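Local coordinates for natterin-like protein (PDB 6IUL) that probably acts as a cytotoxic pore-forming immune protein, joining a jacalin-like lectin domain to an aerolysin-type pore-forming region, at residues A[74-79]-A[93-98]. Sequence-based numbering, arbitrary orientation.
Sequences FIKSLS and KFITSR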
loop_
_atom_site.group_PDB
_atom_site.type_symbol
_atom_site.label_atom_id
_atom_site.label_comp_id
_atom_site.label_asym_id
_atom_site.label_seq_id
_atom_site.Cartn_x
_atom_site.Cartn_y
_atom_site.Cartn_z
ATOM N N PHE A 74 -18.070 12.486 -7.383
ATOM C CA PHE A 74 -19.188 12.054 -8.192
ATOM C C PHE A 74 -20.435 12.880 -7.926
ATOM O O PHE A 74 -20.406 13.781 -7.117
ATOM C CB PHE A 74 -19.459 10.549 -8.012
ATOM C CG PHE A 74 -19.766 10.134 -6.620
ATOM C CD1 PHE A 74 -18.741 9.810 -5.725
ATOM C CD2 PHE A 74 -21.092 10.015 -6.190
ATOM C CE1 PHE A 74 -19.042 9.417 -4.421
ATOM C CE2 PHE A 74 -21.411 9.590 -4.890
ATOM C CZ PHE A 74 -20.374 9.301 -3.988
ATOM N N ILE A 75 -21.536 12.555 -8.607
ATOM C CA ILE A 75 -22.779 13.325 -8.467
ATOM C C ILE A 75 -23.712 12.684 -7.475
ATOM O O ILE A 75 -24.007 11.498 -7.564
ATOM C CB ILE A 75 -23.468 13.505 -9.830
ATOM C CG1 ILE A 75 -22.617 14.383 -10.733
ATOM C CG2 ILE A 75 -24.818 14.151 -9.645
ATOM C CD1 ILE A 75 -23.135 14.504 -12.159
ATOM N N LYS A 76 -24.141 13.466 -6.485
ATOM C CA LYS A 76 -25.040 13.001 -5.451
ATOM C C LYS A 76 -26.512 13.208 -5.823
ATOM O O LYS A 76 -27.413 12.430 -5.457
ATOM C CB LYS A 76 -24.673 13.725 -4.142
ATOM C CG LYS A 76 -25.713 13.702 -3.056
ATOM C CD LYS A 76 -25.118 14.311 -1.781
ATOM C CE LYS A 76 -24.995 15.811 -1.906
ATOM N NZ LYS A 76 -24.724 16.419 -0.594
ATOM N N SER A 77 -26.782 14.287 -6.526
ATOM C CA SER A 77 -28.159 14.589 -6.958
ATOM C C SER A 77 -28.113 15.442 -8.214
ATOM O O SER A 77 -27.182 16.175 -8.438
ATOM C CB SER A 77 -28.941 15.305 -5.849
ATOM O OG SER A 77 -28.390 16.578 -5.579
ATOM N N LEU A 78 -29.134 15.309 -9.026
ATOM C CA LEU A 78 -29.288 16.049 -10.255
ATOM C C LEU A 78 -30.758 16.382 -10.461
ATOM O O LEU A 78 -31.604 15.536 -10.273
ATOM C CB LEU A 78 -28.818 15.193 -11.414
ATOM C CG LEU A 78 -29.135 15.750 -12.831
ATOM C CD1 LEU A 78 -28.148 16.819 -13.181
ATOM C CD2 LEU A 78 -29.063 14.659 -13.878
ATOM N N SER A 79 -31.042 17.601 -10.869
ATOM C CA SER A 79 -32.371 18.004 -11.283
ATOM C C SER A 79 -32.326 18.666 -12.629
ATOM O O SER A 79 -31.404 19.399 -12.941
ATOM C CB SER A 79 -32.941 19.003 -10.283
ATOM O OG SER A 79 -33.262 18.323 -9.088
ATOM N N LYS A 93 -29.290 21.457 -12.618
ATOM C CA LYS A 93 -28.639 21.604 -11.355
ATOM C C LYS A 93 -28.091 20.264 -10.850
ATOM O O LYS A 93 -28.805 19.278 -10.827
ATOM C CB LYS A 93 -29.637 22.141 -10.341
ATOM C CG LYS A 93 -29.038 22.313 -8.955
ATOM C CD LYS A 93 -30.013 23.016 -8.030
ATOM C CE LYS A 93 -29.422 23.149 -6.640
ATOM N NZ LYS A 93 -30.428 23.778 -5.734
ATOM N N PHE A 94 -26.840 20.259 -10.378
ATOM C CA PHE A 94 -26.379 19.104 -9.622
ATOM C C PHE A 94 -25.563 19.486 -8.430
ATOM O O PHE A 94 -25.038 20.567 -8.366
ATOM C CB PHE A 94 -25.633 18.086 -10.512
ATOM C CG PHE A 94 -24.393 18.638 -11.193
ATOM C CD1 PHE A 94 -23.206 18.731 -10.488
ATOM C CD2 PHE A 94 -24.385 18.916 -12.542
ATOM C CE1 PHE A 94 -22.017 19.149 -11.110
ATOM C CE2 PHE A 94 -23.218 19.362 -13.179
ATOM C CZ PHE A 94 -22.016 19.489 -12.459
ATOM N N ILE A 95 -25.496 18.553 -7.485
ATOM C CA ILE A 95 -24.678 18.689 -6.312
ATOM C C ILE A 95 -23.790 17.460 -6.247
ATOM O O ILE A 95 -24.267 16.328 -6.443
ATOM C CB ILE A 95 -25.551 18.786 -5.034
ATOM C CG1 ILE A 95 -26.445 20.030 -5.100
ATOM C CG2 ILE A 95 -24.630 18.939 -3.801
ATOM C CD1 ILE A 95 -27.544 20.058 -4.072
ATOM N N THR A 96 -22.516 17.665 -5.976
ATOM C CA THR A 96 -21.570 16.556 -5.958
ATOM C C THR A 96 -21.407 15.924 -4.598
ATOM O O THR A 96 -21.949 16.415 -3.585
ATOM C CB THR A 96 -20.187 16.965 -6.438
ATOM O OG1 THR A 96 -19.547 17.736 -5.419
ATOM C CG2 THR A 96 -20.322 17.800 -7.734
ATOM N N SER A 97 -20.648 14.823 -4.591
ATOM C CA SER A 97 -20.333 14.089 -3.371
ATOM C C SER A 97 -19.511 14.919 -2.406
ATOM O O SER A 97 -19.466 14.585 -1.229
ATOM C CB SER A 97 -19.573 12.785 -3.720
ATOM O OG SER A 97 -18.425 13.083 -4.460
ATOM N N ARG A 98 -18.860 15.988 -2.897
ATOM C CA ARG A 98 -18.126 16.917 -2.038
ATOM C C ARG A 98 -18.920 18.185 -1.805
ATOM O O ARG A 98 -18.365 19.217 -1.539
ATOM C CB ARG A 98 -16.803 17.281 -2.661
ATOM C CG ARG A 98 -16.050 16.107 -3.232
ATOM C CD ARG A 98 -14.714 15.970 -2.600
ATOM N NE ARG A 98 -14.160 14.654 -2.944
ATOM C CZ ARG A 98 -13.158 14.422 -3.777
ATOM N NH1 ARG A 98 -12.523 15.403 -4.389
ATOM N NH2 ARG A 98 -12.758 13.192 -3.945
#
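Backbone hydrogen bonds tie S79 to K93 and S77 to I95 in antiparallel pairs. S79 N reaches K93 O at 2.8 Å and K93 N returns to S79 O. At I95 the ladder breaks step: its carbonyl oxygen accepts from both K76 N (2.9 Å) and S77 N (3.2 Å), each in the carbonyl plane, making a classic beta bulge. Beyond it, S97 N binds F74 O, and S97 OG, a small hydroxyl held between backbone N and carbonyl carbon (chi1 56°), accepts F74 N at 3.0 Å just past the end of strand 93-96, so two bonds join the pair. S97 CB lies 3.5 Å from the centroid of the F74 ring, a CH-pi contact over the face. Apolar I75, L78 and F94 are buried together: the flat F94 ring meets I75 CD1 on one face and L78 CD1 at its edge, and also packs on F67, F69 and F102. On the face that carries I95, the K76 chain bends at chi3 (74°), and CE rests on I95 CG2 at 3.7 Å, near the second subunit. Strands 75-82 and 89-96 thus form a bulged beta hairpin, at the middle of a four-stranded Greek-key sheet of the jacalin-like beta-prism.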